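Local coordinates for protein (2Z,6E)-hedycaryol synthase (Kitasatospora setae, PDB 4MC3) that cyclises (2E,6E)-farnesyl diphosphate to (2Z,6E)-hedycaryol by a magnesium-dependent 1,11-ring closure, with water captured and diphosphate released, at residues A[255-258]-A[259-263]; A[283-286]-A[287-290]; A[61-64]-A[65-69]; A[190-193]-A[194-198]. All coordinates share one frame; numbering follows the deposited sequence.

Contact 1: residues A[255-258]-A[259-263]; sequences DQVA and VLVEA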
ATOM      1  N   ASP A 255      -2.469   3.278  23.482  1.00 34.37           N
ATOM      2  CA  ASP A 255      -1.097   3.173  23.975  1.00 33.91           C
ATOM      3  C   ASP A 255      -0.499   1.815  23.618  1.00 35.07           C
ATOM      4  O   ASP A 255       0.671   1.706  23.300  1.00 33.60           O
ATOM      5  CB  ASP A 255      -1.052   3.405  25.494  1.00 42.69           C
ATOM      6  CG  ASP A 255      -1.457   4.834  25.908  1.00 56.60           C
ATOM      7  OD1 ASP A 255      -1.574   5.718  25.023  1.00 52.29           O
ATOM      8  OD2 ASP A 255      -1.648   5.079  27.133  1.00 57.92           O
ATOM      9  N   GLN A 256      -1.315   0.779  23.651  1.00 33.09           N
ATOM     10  CA  GLN A 256      -0.886  -0.544  23.247  1.00 30.56           C
ATOM     11  C   GLN A 256      -0.579  -0.653  21.740  1.00 28.47           C
ATOM     12  O   GLN A 256       0.366  -1.355  21.347  1.00 29.22           O
ATOM     13  CB  GLN A 256      -1.901  -1.564  23.687  1.00 31.97           C
ATOM     14  CG  GLN A 256      -1.913  -1.657  25.218  1.00 39.27           C
ATOM     15  CD  GLN A 256      -2.956  -2.609  25.737  1.00 43.17           C
ATOM     16  OE1 GLN A 256      -4.053  -2.196  26.168  1.00 46.52           O
ATOM     17  NE2 GLN A 256      -2.653  -3.891  25.654  1.00 38.91           N
ATOM     18  N   VAL A 257      -1.385   0.015  20.912  1.00 25.93           N
ATOM     19  CA  VAL A 257      -1.085   0.089  19.484  1.00 25.11           C
ATOM     20  C   VAL A 257       0.242   0.860  19.261  1.00 27.45           C
ATOM     21  O   VAL A 257       1.056   0.445  18.421  1.00 25.55           O
ATOM     22  CB  VAL A 257      -2.254   0.667  18.667  1.00 25.05           C
ATOM     23  CG1 VAL A 257      -1.825   0.935  17.227  1.00 25.29           C
ATOM     24  CG2 VAL A 257      -3.456  -0.259  18.725  1.00 26.63           C
ATOM     25  N   ALA A 258       0.478   1.938  20.024  1.00 27.85           N
ATOM     26  CA  ALA A 258       1.759   2.674  19.949  1.00 29.24           C
ATOM     27  C   ALA A 258       2.946   1.749  20.229  1.00 29.94           C
ATOM     28  O   ALA A 258       4.003   1.853  19.596  1.00 30.64           O
ATOM     29  CB  ALA A 258       1.770   3.861  20.918  1.00 34.65           C
ATOM     30  N   VAL A 259       2.798   0.820  21.164  1.00 29.81           N
ATOM     31  CA  VAL A 259       3.882  -0.131  21.448  1.00 31.44           C
ATOM     32  C   VAL A 259       4.111  -1.059  20.232  1.00 33.95           C
ATOM     33  O   VAL A 259       5.246  -1.374  19.823  1.00 31.23           O
ATOM     34  CB  VAL A 259       3.568  -0.943  22.712  1.00 38.35           C
ATOM     35  CG1 VAL A 259       4.513  -2.126  22.865  1.00 38.02           C
ATOM     36  CG2 VAL A 259       3.605  -0.032  23.941  1.00 39.63           C
ATOM     37  N   LEU A 260       3.021  -1.488  19.634  1.00 27.67           N
ATOM     38  CA  LEU A 260       3.091  -2.301  18.402  1.00 26.97           C
ATOM     39  C   LEU A 260       3.758  -1.563  17.264  1.00 23.76           C
ATOM     40  O   LEU A 260       4.526  -2.163  16.504  1.00 25.40           O
ATOM     41  CB  LEU A 260       1.711  -2.771  17.932  1.00 29.70           C
ATOM     42  CG  LEU A 260       1.326  -4.236  17.882  1.00 44.92           C
ATOM     43  CD1 LEU A 260       0.097  -4.360  17.000  1.00 37.70           C
ATOM     44  CD2 LEU A 260       2.430  -5.115  17.349  1.00 35.89           C
ATOM     45  N   VAL A 261       3.385  -0.303  17.082  1.00 23.80           N
ATOM     46  CA  VAL A 261       4.017   0.544  16.075  1.00 23.17           C
ATOM     47  C   VAL A 261       5.531   0.646  16.289  1.00 25.23           C
ATOM     48  O   VAL A 261       6.323   0.534  15.335  1.00 24.12           O
ATOM     49  CB  VAL A 261       3.376   1.958  16.036  1.00 23.61           C
ATOM     50  CG1 VAL A 261       4.148   2.939  15.180  1.00 25.57           C
ATOM     51  CG2 VAL A 261       1.939   1.913  15.545  1.00 24.68           C
ATOM     52  N   GLU A 262       5.952   0.914  17.541  1.00 26.35           N
ATOM     53  CA  GLU A 262       7.361   0.987  17.799  1.00 28.18           C
ATOM     54  C   GLU A 262       8.030  -0.329  17.456  1.00 24.85           C
ATOM     55  O   GLU A 262       9.123  -0.356  16.880  1.00 27.88           O
ATOM     56  CB  GLU A 262       7.632   1.432  19.257  1.00 30.43           C
ATOM     57  CG  GLU A 262       7.287   2.900  19.507  1.00 43.88           C
ATOM     58  CD  GLU A 262       7.870   3.858  18.441  1.00 50.92           C
ATOM     59  OE1 GLU A 262       9.132   3.966  18.388  1.00 43.21           O
ATOM     60  OE2 GLU A 262       7.063   4.498  17.679  1.00 35.67           O
ATOM     61  N   ALA A 263       7.397  -1.450  17.786  1.00 25.43           N
ATOM     62  CA  ALA A 263       7.894  -2.743  17.392  1.00 28.48           C
ATOM     63  C   ALA A 263       8.095  -2.876  15.872  1.00 27.60           C
ATOM     64  O   ALA A 263       9.106  -3.456  15.398  1.00 27.19           O
ATOM     65  CB  ALA A 263       6.983  -3.847  17.919  1.00 30.32           C
TER
HETATM   66  O   HOH W   1       4.665   4.440  18.586  1.00 39.15           O
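Val257 and Val261 meet one turn apart within the long helix 250-282 of this all-helical class I terpene synthase fold, and they illustrate how an alpha-helix satisfies its polar backbone while sorting its side chains. Four successive i to i+4 bonds run through the stretch. Val259 N donates to Asp255 O at 3.1 Å, and Leu260 N to Gln256 O at 3.2 Å. The bond from Val261 N to Val257 O is shorter, 2.8 Å. On the inner side of the helix, Val257 CG1 faces Val261 CG2 at 4.2 Å. Both valines are buried. Val257 sits between helices 204-225 and 238-246, touching Val223 of the first and Ala238, Val239 and Ile242 of the second, while Val261 packs on His216 and Leu219 of helix 204-225, whose last turn holds Asn221 and Ser225, the start of the NXXXSXXXE motif.

Asp255 and Glu262 add polar side chains to the helix. Asp255 OD1 takes a bond from Gln251 NE2, one turn earlier. Ala258 O has two donors, Glu262 N at 3.0 Å and a water at 2.9 Å. The first torsion of Glu262 (chi1 -71°) sets CG beside the backbone N, 3.4 Å from Ala258 O, and a bend at the second (chi2 -49°) turns the carboxylate toward the water. That water spends its other hydrogen on the side chain, reaching Glu262 OE2 at 2.6 Å.

Contact 2: residues A[283-286]-A[287-290]; sequences ALPS and RARE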
ATOM      1  N   ALA A 283      25.739 -12.707  -3.849  1.00 32.31           N
ATOM      2  CA  ALA A 283      26.774 -12.327  -4.808  1.00 35.87           C
ATOM      3  C   ALA A 283      26.190 -11.710  -6.075  1.00 34.61           C
ATOM      4  O   ALA A 283      26.492 -12.097  -7.177  1.00 36.98           O
ATOM      5  CB  ALA A 283      27.669 -13.507  -5.151  1.00 38.94           C
ATOM      6  N   LEU A 284      25.398 -10.675  -5.885  1.00 30.39           N
ATOM      7  CA  LEU A 284      24.681 -10.009  -6.982  1.00 27.95           C
ATOM      8  C   LEU A 284      25.539  -8.999  -7.739  1.00 29.47           C
ATOM      9  O   LEU A 284      26.495  -8.416  -7.196  1.00 30.69           O
ATOM     10  CB  LEU A 284      23.494  -9.268  -6.380  1.00 33.01           C
ATOM     11  CG  LEU A 284      22.489 -10.164  -5.697  1.00 35.16           C
ATOM     12  CD1 LEU A 284      21.591  -9.336  -4.778  1.00 42.72           C
ATOM     13  CD2 LEU A 284      21.703 -10.940  -6.738  1.00 38.61           C
ATOM     14  N   PRO A 285      25.175  -8.726  -8.989  1.00 26.75           N
ATOM     15  CA  PRO A 285      25.805  -7.608  -9.667  1.00 28.03           C
ATOM     16  C   PRO A 285      25.577  -6.330  -8.892  1.00 27.09           C
ATOM     17  O   PRO A 285      24.558  -6.198  -8.175  1.00 24.31           O
ATOM     18  CB  PRO A 285      25.049  -7.532 -10.994  1.00 29.39           C
ATOM     19  CG  PRO A 285      24.467  -8.889 -11.205  1.00 34.06           C
ATOM     20  CD  PRO A 285      24.205  -9.431  -9.835  1.00 28.29           C
ATOM     21  N   SER A 286      26.512  -5.410  -9.029  1.00 27.93           N
ATOM     22  CA  SER A 286      26.417  -4.115  -8.347  1.00 28.60           C
ATOM     23  C   SER A 286      25.123  -3.398  -8.628  1.00 28.06           C
ATOM     24  O   SER A 286      24.509  -2.824  -7.724  1.00 26.48           O
ATOM     25  CB  SER A 286      27.589  -3.224  -8.771  1.00 37.58           C
ATOM     26  OG  SER A 286      28.789  -3.912  -8.470  1.00 43.29           O
ATOM     27  N   ARG A 287      24.666  -3.460  -9.876  1.00 25.28           N
ATOM     28  CA  ARG A 287      23.436  -2.749 -10.243  1.00 25.11           C
ATOM     29  C   ARG A 287      22.245  -3.266  -9.433  1.00 26.07           C
ATOM     30  O   ARG A 287      21.365  -2.485  -9.020  1.00 25.07           O
ATOM     31  CB  ARG A 287      23.203  -2.972 -11.725  1.00 25.90           C
ATOM     32  CG  ARG A 287      22.013  -2.262 -12.285  1.00 30.15           C
ATOM     33  CD  ARG A 287      21.967  -2.684 -13.745  1.00 38.02           C
ATOM     34  NE  ARG A 287      21.677  -1.572 -14.557  1.00 40.80           N
ATOM     35  CZ  ARG A 287      21.179  -1.717 -15.769  1.00 46.01           C
ATOM     36  NH1 ARG A 287      20.995  -2.960 -16.284  1.00 35.99           N
ATOM     37  NH2 ARG A 287      20.844  -0.620 -16.438  1.00 49.86           N
ATOM     38  N   ALA A 288      22.170  -4.587  -9.242  1.00 23.80           N
ATOM     39  CA  ALA A 288      21.071  -5.194  -8.500  1.00 22.42           C
ATOM     40  C   ALA A 288      21.146  -4.878  -7.039  1.00 24.14           C
ATOM     41  O   ALA A 288      20.118  -4.621  -6.384  1.00 24.87           O
ATOM     42  CB  ALA A 288      20.992  -6.700  -8.732  1.00 26.08           C
ATOM     43  N   ARG A 289      22.368  -4.894  -6.476  1.00 22.83           N
ATOM     44  CA  ARG A 289      22.542  -4.505  -5.061  1.00 23.65           C
ATOM     45  C   ARG A 289      22.085  -3.068  -4.815  1.00 26.49           C
ATOM     46  O   ARG A 289      21.343  -2.803  -3.857  1.00 26.57           O
ATOM     47  CB  ARG A 289      23.996  -4.657  -4.606  1.00 30.14           C
ATOM     48  CG  ARG A 289      24.474  -6.072  -4.713  1.00 35.82           C
ATOM     49  CD  ARG A 289      25.993  -6.065  -4.534  1.00 54.26           C
ATOM     50  NE  ARG A 289      26.557  -7.407  -4.481  1.00 54.53           N
ATOM     51  CZ  ARG A 289      26.921  -8.032  -3.355  1.00 54.84           C
ATOM     52  NH1 ARG A 289      26.788  -7.447  -2.159  1.00 56.15           N
ATOM     53  NH2 ARG A 289      27.428  -9.249  -3.426  1.00 67.46           N
ATOM     54  N   GLU A 290      22.471  -2.166  -5.709  1.00 25.51           N
ATOM     55  CA  GLU A 290      22.092  -0.766  -5.612  1.00 28.63           C
ATOM     56  C   GLU A 290      20.576  -0.596  -5.685  1.00 25.23           C
ATOM     57  O   GLU A 290      19.982   0.164  -4.895  1.00 28.92           O
ATOM     58  CB  GLU A 290      22.790   0.036  -6.734  1.00 31.96           C
ATOM     59  CG  GLU A 290      22.477   1.530  -6.793  1.00 49.96           C
ATOM     60  CD  GLU A 290      23.030   2.194  -8.053  1.00 67.98           C
ATOM     61  OE1 GLU A 290      24.088   1.744  -8.568  1.00 75.28           O
ATOM     62  OE2 GLU A 290      22.404   3.168  -8.529  1.00 73.15           O
TER
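Arg289 turns back over Leu284, and its NE donates to Leu284 O at 2.9 Å (N-H...O 161°). The oxygen lies only 4° out of the guanidinium plane, at the edge, so the bond uses the NE hydrogen squarely. The aliphatic part of the arginine packs as it passes: CG rests 3.7 Å from Leu284 CB. Farther along, NH2 passes obliquely by Ala283, 3.4 Å from its CA. CG stands beside the backbone N (chi1 -61°) and the chain runs extended from there to NE, which sends the guanidinium back past the start of the helix.

A second shell surrounds this bond. Pro285, the N-cap residue of helix 286-309, offers its carbonyl to the first turn: Arg289 N bonds Pro285 O at 3.1 Å, and Ala288 N adds a weak bond to the same oxygen. Ala288 CB also lies 4.3 Å from Leu284 CB, and Ala288 packs against Ile194 and Pro197 as well. Ala283, with positive phi, turns the chain out of helix 250-282. That helix supplies Asp280, whose OD1 forms a salt bridge with Arg289 NH1. One guanidinium therefore ties the end of one helix to the loop and to the start of the next, with a backbone carbonyl and a carboxylate sharing its N-H groups.

Contact 3: residues A[61-64]-A[65-69]; sequences PRAD and LDTLT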
ATOM      1  N   PRO A  61       8.679   9.025  -3.689  1.00 18.19           N
ATOM      2  CA  PRO A  61       9.407  10.311  -3.743  1.00 20.86           C
ATOM      3  C   PRO A  61      10.563  10.384  -4.691  1.00 21.10           C
ATOM      4  O   PRO A  61      10.916  11.479  -5.127  1.00 22.65           O
ATOM      5  CB  PRO A  61       9.862  10.524  -2.287  1.00 22.10           C
ATOM      6  CG  PRO A  61       9.928   9.101  -1.727  1.00 22.18           C
ATOM      7  CD  PRO A  61       8.703   8.438  -2.354  1.00 19.82           C
ATOM      8  N   ARG A  62      11.163   9.232  -5.027  1.00 19.26           N
ATOM      9  CA  ARG A  62      12.332   9.163  -5.875  1.00 20.11           C
ATOM     10  C   ARG A  62      12.024   8.840  -7.342  1.00 20.35           C
ATOM     11  O   ARG A  62      12.943   8.683  -8.153  1.00 23.20           O
ATOM     12  CB  ARG A  62      13.309   8.122  -5.321  1.00 24.20           C
ATOM     13  CG  ARG A  62      13.734   8.562  -3.902  1.00 24.48           C
ATOM     14  CD  ARG A  62      14.616   7.508  -3.249  1.00 29.61           C
ATOM     15  NE  ARG A  62      15.005   7.929  -1.897  1.00 26.43           N
ATOM     16  CZ  ARG A  62      16.050   7.434  -1.214  1.00 29.55           C
ATOM     17  NH1 ARG A  62      16.791   6.497  -1.766  1.00 34.47           N
ATOM     18  NH2 ARG A  62      16.367   7.900  -0.010  1.00 26.53           N
ATOM     19  N   ALA A  63      10.751   8.635  -7.653  1.00 19.45           N
ATOM     20  CA  ALA A  63      10.420   8.250  -9.001  1.00 18.90           C
ATOM     21  C   ALA A  63      10.621   9.355 -10.027  1.00 21.30           C
ATOM     22  O   ALA A  63      10.440  10.536  -9.730  1.00 21.75           O
ATOM     23  CB  ALA A  63       8.965   7.848  -9.018  1.00 19.88           C
ATOM     24  N   ASP A  64      10.928   8.960 -11.245  1.00 21.85           N
ATOM     25  CA  ASP A  64      10.823   9.837 -12.389  1.00 23.28           C
ATOM     26  C   ASP A  64       9.346  10.171 -12.683  1.00 22.51           C
ATOM     27  O   ASP A  64       8.426   9.544 -12.153  1.00 20.76           O
ATOM     28  CB  ASP A  64      11.461   9.101 -13.569  1.00 25.51           C
ATOM     29  CG  ASP A  64      10.737   7.809 -13.885  1.00 28.01           C
ATOM     30  OD1 ASP A  64      10.937   6.788 -13.189  1.00 27.36           O
ATOM     31  OD2 ASP A  64       9.953   7.827 -14.841  1.00 29.36           O
ATOM     32  N   LEU A  65       9.096  11.172 -13.513  1.00 23.02           N
ATOM     33  CA  LEU A  65       7.773  11.622 -13.835  1.00 22.29           C
ATOM     34  C   LEU A  65       6.879  10.496 -14.391  1.00 22.32           C
ATOM     35  O   LEU A  65       5.712  10.389 -13.980  1.00 23.74           O
ATOM     36  CB  LEU A  65       7.845  12.733 -14.880  1.00 24.74           C
ATOM     37  CG  LEU A  65       6.517  13.242 -15.395  1.00 24.94           C
ATOM     38  CD1 LEU A  65       5.575  13.803 -14.352  1.00 27.21           C
ATOM     39  CD2 LEU A  65       6.800  14.300 -16.486  1.00 31.18           C
ATOM     40  N   ASP A  66       7.418   9.685 -15.315  1.00 22.99           N
ATOM     41  CA  ASP A  66       6.656   8.572 -16.003  1.00 24.31           C
ATOM     42  C   ASP A  66       6.184   7.563 -14.951  1.00 22.38           C
ATOM     43  O   ASP A  66       4.991   7.246 -14.878  1.00 22.91           O
ATOM     44  CB  ASP A  66       7.425   7.867 -17.123  1.00 26.93           C
ATOM     45  CG  ASP A  66       7.654   8.769 -18.345  1.00 41.69           C
ATOM     46  OD1 ASP A  66       6.911   9.771 -18.545  1.00 47.17           O
ATOM     47  OD2 ASP A  66       8.567   8.442 -19.125  1.00 51.01           O
ATOM     48  N   THR A  67       7.087   7.163 -14.059  1.00 19.87           N
ATOM     49  CA  THR A  67       6.714   6.210 -12.988  1.00 20.13           C
ATOM     50  C   THR A  67       5.724   6.837 -12.039  1.00 19.69           C
ATOM     51  O   THR A  67       4.731   6.197 -11.630  1.00 18.65           O
ATOM     52  CB  THR A  67       7.959   5.694 -12.228  1.00 21.01           C
ATOM     53  OG1 THR A  67       8.813   5.024 -13.167  1.00 21.62           O
ATOM     54  CG2 THR A  67       7.598   4.731 -11.128  1.00 20.34           C
ATOM     55  N   LEU A  68       5.981   8.064 -11.586  1.00 20.47           N
ATOM     56  CA  LEU A  68       5.015   8.695 -10.711  1.00 19.66           C
ATOM     57  C   LEU A  68       3.608   8.746 -11.334  1.00 18.00           C
ATOM     58  O   LEU A  68       2.600   8.529 -10.646  1.00 18.80           O
ATOM     59  CB  LEU A  68       5.483  10.088 -10.287  1.00 18.90           C
ATOM     60  CG  LEU A  68       4.550  10.839  -9.344  1.00 19.57           C
ATOM     61  CD1 LEU A  68       4.293  10.116  -8.048  1.00 21.90           C
ATOM     62  CD2 LEU A  68       5.072  12.254  -9.067  1.00 21.51           C
ATOM     63  N   THR A  69       3.555   9.095 -12.623  1.00 19.38           N
ATOM     64  CA  THR A  69       2.288   9.246 -13.292  1.00 19.40           C
ATOM     65  C   THR A  69       1.516   7.876 -13.342  1.00 18.22           C
ATOM     66  O   THR A  69       0.334   7.867 -12.995  1.00 19.11           O
ATOM     67  CB  THR A  69       2.513   9.760 -14.711  1.00 21.98           C
ATOM     68  OG1 THR A  69       3.099  11.087 -14.648  1.00 23.50           O
ATOM     69  CG2 THR A  69       1.224   9.810 -15.439  1.00 24.63           C
TER
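Ala63 turns its methyl group toward the first turn of helix 65-84. Its CB lies 4.0 Å from Thr67 CG2 and 4.3 Å from Leu68 CB, a small apolar patch just ahead of the helix, while its carbonyl takes a bond from Asn18 ND2.

Asp64, next in sequence, carries the polar work. Its CG stands between the backbone N and the carbonyl carbon (chi1 61°), which swings the carboxylate over the open N-H groups of the helix start. OD2 accepts from Thr67 N at 3.0 Å, the donor arriving well above the carboxylate plane (53° out of it). OD1 receives the Thr67 hydroxyl, OG1, at 2.8 Å on its syn side. The two side chains cross at about a right angle, and both oxygens grip the same residue, restricting rotation of the carboxylate. Asp64 O then begins the regular backbone pattern, accepting from Leu68 N at 2.9 Å. Asp66 OD2 comes within 4.5 Å of Asp64 OD2; the positive end of the helix dipole probably eases this pairing of like charges.

An aspartate N-cap bonded to the third helical residue, with apolar contact between the residue before it and the fourth, is the classic helix start with a hydrophobic staple; this helix goes on to carry Asp82 of the DDXXXE motif.

Contact 4: residues A[190-193]-A[194-198]; sequences LRLP and IFLPG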
ATOM      1  N   LEU A 190       9.608   0.246 -11.013  1.00 18.34           N
ATOM      2  CA  LEU A 190       9.609   0.833 -12.332  1.00 19.48           C
ATOM      3  C   LEU A 190      10.638   1.974 -12.434  1.00 21.43           C
ATOM      4  O   LEU A 190      11.111   2.264 -13.542  1.00 24.00           O
ATOM      5  CB  LEU A 190       8.239   1.323 -12.702  1.00 19.86           C
ATOM      6  CG  LEU A 190       7.283   0.286 -13.294  1.00 23.19           C
ATOM      7  CD1 LEU A 190       6.972  -0.889 -12.452  1.00 23.68           C
ATOM      8  CD2 LEU A 190       5.953   0.883 -13.665  1.00 24.71           C
ATOM      9  N   ARG A 191      10.990   2.611 -11.312  1.00 19.41           N
ATOM     10  CA  ARG A 191      11.940   3.729 -11.360  1.00 20.25           C
ATOM     11  C   ARG A 191      13.375   3.341 -11.053  1.00 22.67           C
ATOM     12  O   ARG A 191      14.293   4.174 -11.188  1.00 25.68           O
ATOM     13  CB  ARG A 191      11.506   4.888 -10.476  1.00 21.94           C
ATOM     14  CG  ARG A 191      11.442   4.652  -8.996  1.00 21.28           C
ATOM     15  CD  ARG A 191      12.708   4.971  -8.243  1.00 21.56           C
ATOM     16  NE  ARG A 191      12.608   4.496  -6.879  1.00 21.23           N
ATOM     17  CZ  ARG A 191      13.582   4.514  -5.992  1.00 20.47           C
ATOM     18  NH1 ARG A 191      14.771   5.040  -6.320  1.00 22.90           N
ATOM     19  NH2 ARG A 191      13.409   3.970  -4.811  1.00 22.47           N
ATOM     20  N   LEU A 192      13.603   2.098 -10.663  1.00 21.39           N
ATOM     21  CA  LEU A 192      14.933   1.609 -10.347  1.00 22.73           C
ATOM     22  C   LEU A 192      15.680   1.365 -11.710  1.00 22.54           C
ATOM     23  O   LEU A 192      15.054   1.239 -12.734  1.00 24.41           O
ATOM     24  CB  LEU A 192      14.835   0.306  -9.561  1.00 22.89           C
ATOM     25  CG  LEU A 192      14.113   0.374  -8.200  1.00 21.72           C
ATOM     26  CD1 LEU A 192      14.012  -1.011  -7.598  1.00 23.32           C
ATOM     27  CD2 LEU A 192      14.799   1.331  -7.253  1.00 25.07           C
ATOM     28  N   PRO A 193      17.008   1.321 -11.653  1.00 30.05           N
ATOM     29  CA  PRO A 193      17.835   0.987 -12.822  1.00 34.60           C
ATOM     30  C   PRO A 193      17.542  -0.402 -13.353  1.00 34.25           C
ATOM     31  O   PRO A 193      17.639  -0.616 -14.543  1.00 42.12           O
ATOM     32  CB  PRO A 193      19.268   1.073 -12.271  1.00 38.26           C
ATOM     33  CG  PRO A 193      19.154   2.038 -11.133  1.00 41.12           C
ATOM     34  CD  PRO A 193      17.819   1.703 -10.492  1.00 30.13           C
ATOM     35  N   ILE A 194      17.089  -1.304 -12.489  1.00 31.27           N
ATOM     36  CA  ILE A 194      16.637  -2.587 -12.946  1.00 25.25           C
ATOM     37  C   ILE A 194      15.613  -3.079 -11.943  1.00 23.37           C
ATOM     38  O   ILE A 194      15.588  -2.623 -10.776  1.00 24.16           O
ATOM     39  CB  ILE A 194      17.772  -3.607 -13.059  1.00 29.78           C
ATOM     40  CG1 ILE A 194      18.428  -3.790 -11.688  1.00 29.26           C
ATOM     41  CG2 ILE A 194      18.690  -3.203 -14.238  1.00 36.38           C
ATOM     42  CD1 ILE A 194      19.502  -4.833 -11.747  1.00 45.91           C
ATOM     43  N   PHE A 195      14.778  -4.005 -12.389  1.00 23.06           N
ATOM     44  CA  PHE A 195      13.872  -4.681 -11.469  1.00 22.16           C
ATOM     45  C   PHE A 195      14.652  -5.519 -10.454  1.00 22.82           C
ATOM     46  O   PHE A 195      15.741  -6.063 -10.761  1.00 25.30           O
ATOM     47  CB  PHE A 195      12.826  -5.525 -12.241  1.00 20.05           C
ATOM     48  CG  PHE A 195      11.804  -4.728 -12.936  1.00 19.04           C
ATOM     49  CD1 PHE A 195      10.555  -4.591 -12.401  1.00 19.90           C
ATOM     50  CD2 PHE A 195      12.097  -4.034 -14.123  1.00 22.26           C
ATOM     51  CE1 PHE A 195       9.613  -3.789 -12.995  1.00 20.56           C
ATOM     52  CE2 PHE A 195      11.144  -3.266 -14.726  1.00 24.85           C
ATOM     53  CZ  PHE A 195       9.914  -3.115 -14.163  1.00 23.91           C
ATOM     54  N   LEU A 196      14.093  -5.715  -9.263  1.00 19.24           N
ATOM     55  CA  LEU A 196      14.686  -6.600  -8.279  1.00 21.58           C
ATOM     56  C   LEU A 196      14.749  -8.033  -8.825  1.00 25.46           C
ATOM     57  O   LEU A 196      13.805  -8.522  -9.412  1.00 26.84           O
ATOM     58  CB  LEU A 196      13.909  -6.607  -6.974  1.00 22.97           C
ATOM     59  CG  LEU A 196      13.662  -5.287  -6.208  1.00 23.80           C
ATOM     60  CD1 LEU A 196      12.785  -5.518  -5.013  1.00 23.42           C
ATOM     61  CD2 LEU A 196      14.992  -4.654  -5.827  1.00 25.99           C
ATOM     62  N   PRO A 197      15.853  -8.707  -8.592  1.00 27.29           N
ATOM     63  CA  PRO A 197      15.812 -10.142  -8.888  1.00 27.34           C
ATOM     64  C   PRO A 197      14.763 -10.829  -7.998  1.00 29.46           C
ATOM     65  O   PRO A 197      14.594 -10.445  -6.827  1.00 28.18           O
ATOM     66  CB  PRO A 197      17.201 -10.619  -8.485  1.00 30.17           C
ATOM     67  CG  PRO A 197      18.080  -9.398  -8.518  1.00 31.36           C
ATOM     68  CD  PRO A 197      17.168  -8.243  -8.136  1.00 25.72           C
ATOM     69  N   GLY A 198      14.094 -11.851  -8.524  1.00 35.24           N
ATOM     70  CA  GLY A 198      13.126 -12.608  -7.705  1.00 34.31           C
ATOM     71  C   GLY A 198      13.657 -13.112  -6.371  1.00 36.79           C
ATOM     72  O   GLY A 198      12.925 -13.128  -5.381  1.00 41.17           O
TER
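Leu196, whose side chain meets that of Leu192, donates its backbone N to Glu189 OE1, one residue before 190-193; between 190-193 and 194-198 themselves there is no hydrogen bond, and apolar branches make the contact. Leu192 CD1 approaches Leu196 CD2 at 4.2 Å. The same leucine covers a carbonyl, its CB 3.3 Å from Ile194 O, an oxygen buried here with no polar partner in the model. Its other methyl, CD2, sits 3.6 Å above the plane of the Arg191 guanidinium, over the centre of that group, which forms salt bridges with Asp188 and Asp294.

All this happens in the loop that links helix 181-188 to the short helix 198-201 of the terpene synthase alpha domain. Phe195, Leu196 and Pro197 take up polyproline II-like backbone angles, so the chain advances in extended form up to the N-cap, Pro197. Separately, Leu190 CD1 meets the Phe195 ring obliquely, 4.0 Å from CE1 and 4.1 Å from CZ. Although Phe195 starts out pointing away, a first torsion of -72° sets CG beside the backbone N and its ring comes back to the leucine. Trp138 packs edge-to-face with this ring, and Leu190 itself rests against Thr67 and Ile70 of helix 65-84.

Along the chain the order is contact 3, contact 4, contact 1, contact 2. Contacts 2, 3 and 4 gather at one end of the helical bundle: contact 4 lies about 14 Å from contact 3 and 11 Å from contact 2, centre to centre, and touches both. Arg191 packs on Asp64 and Ala63, and Ile194 on Arg287 and Ala288. Asp294 of helix 286-309 joins the group by salt bridges to both Arg62 and Arg191. Contact 1 stands apart, its centre 32 to 35 Å from the others, yet its helix 250-282 leads directly into the turn of contact 2. Loops and helix starts distant in sequence thus meet at one end of the fold, away from the annotated metal and substrate sites.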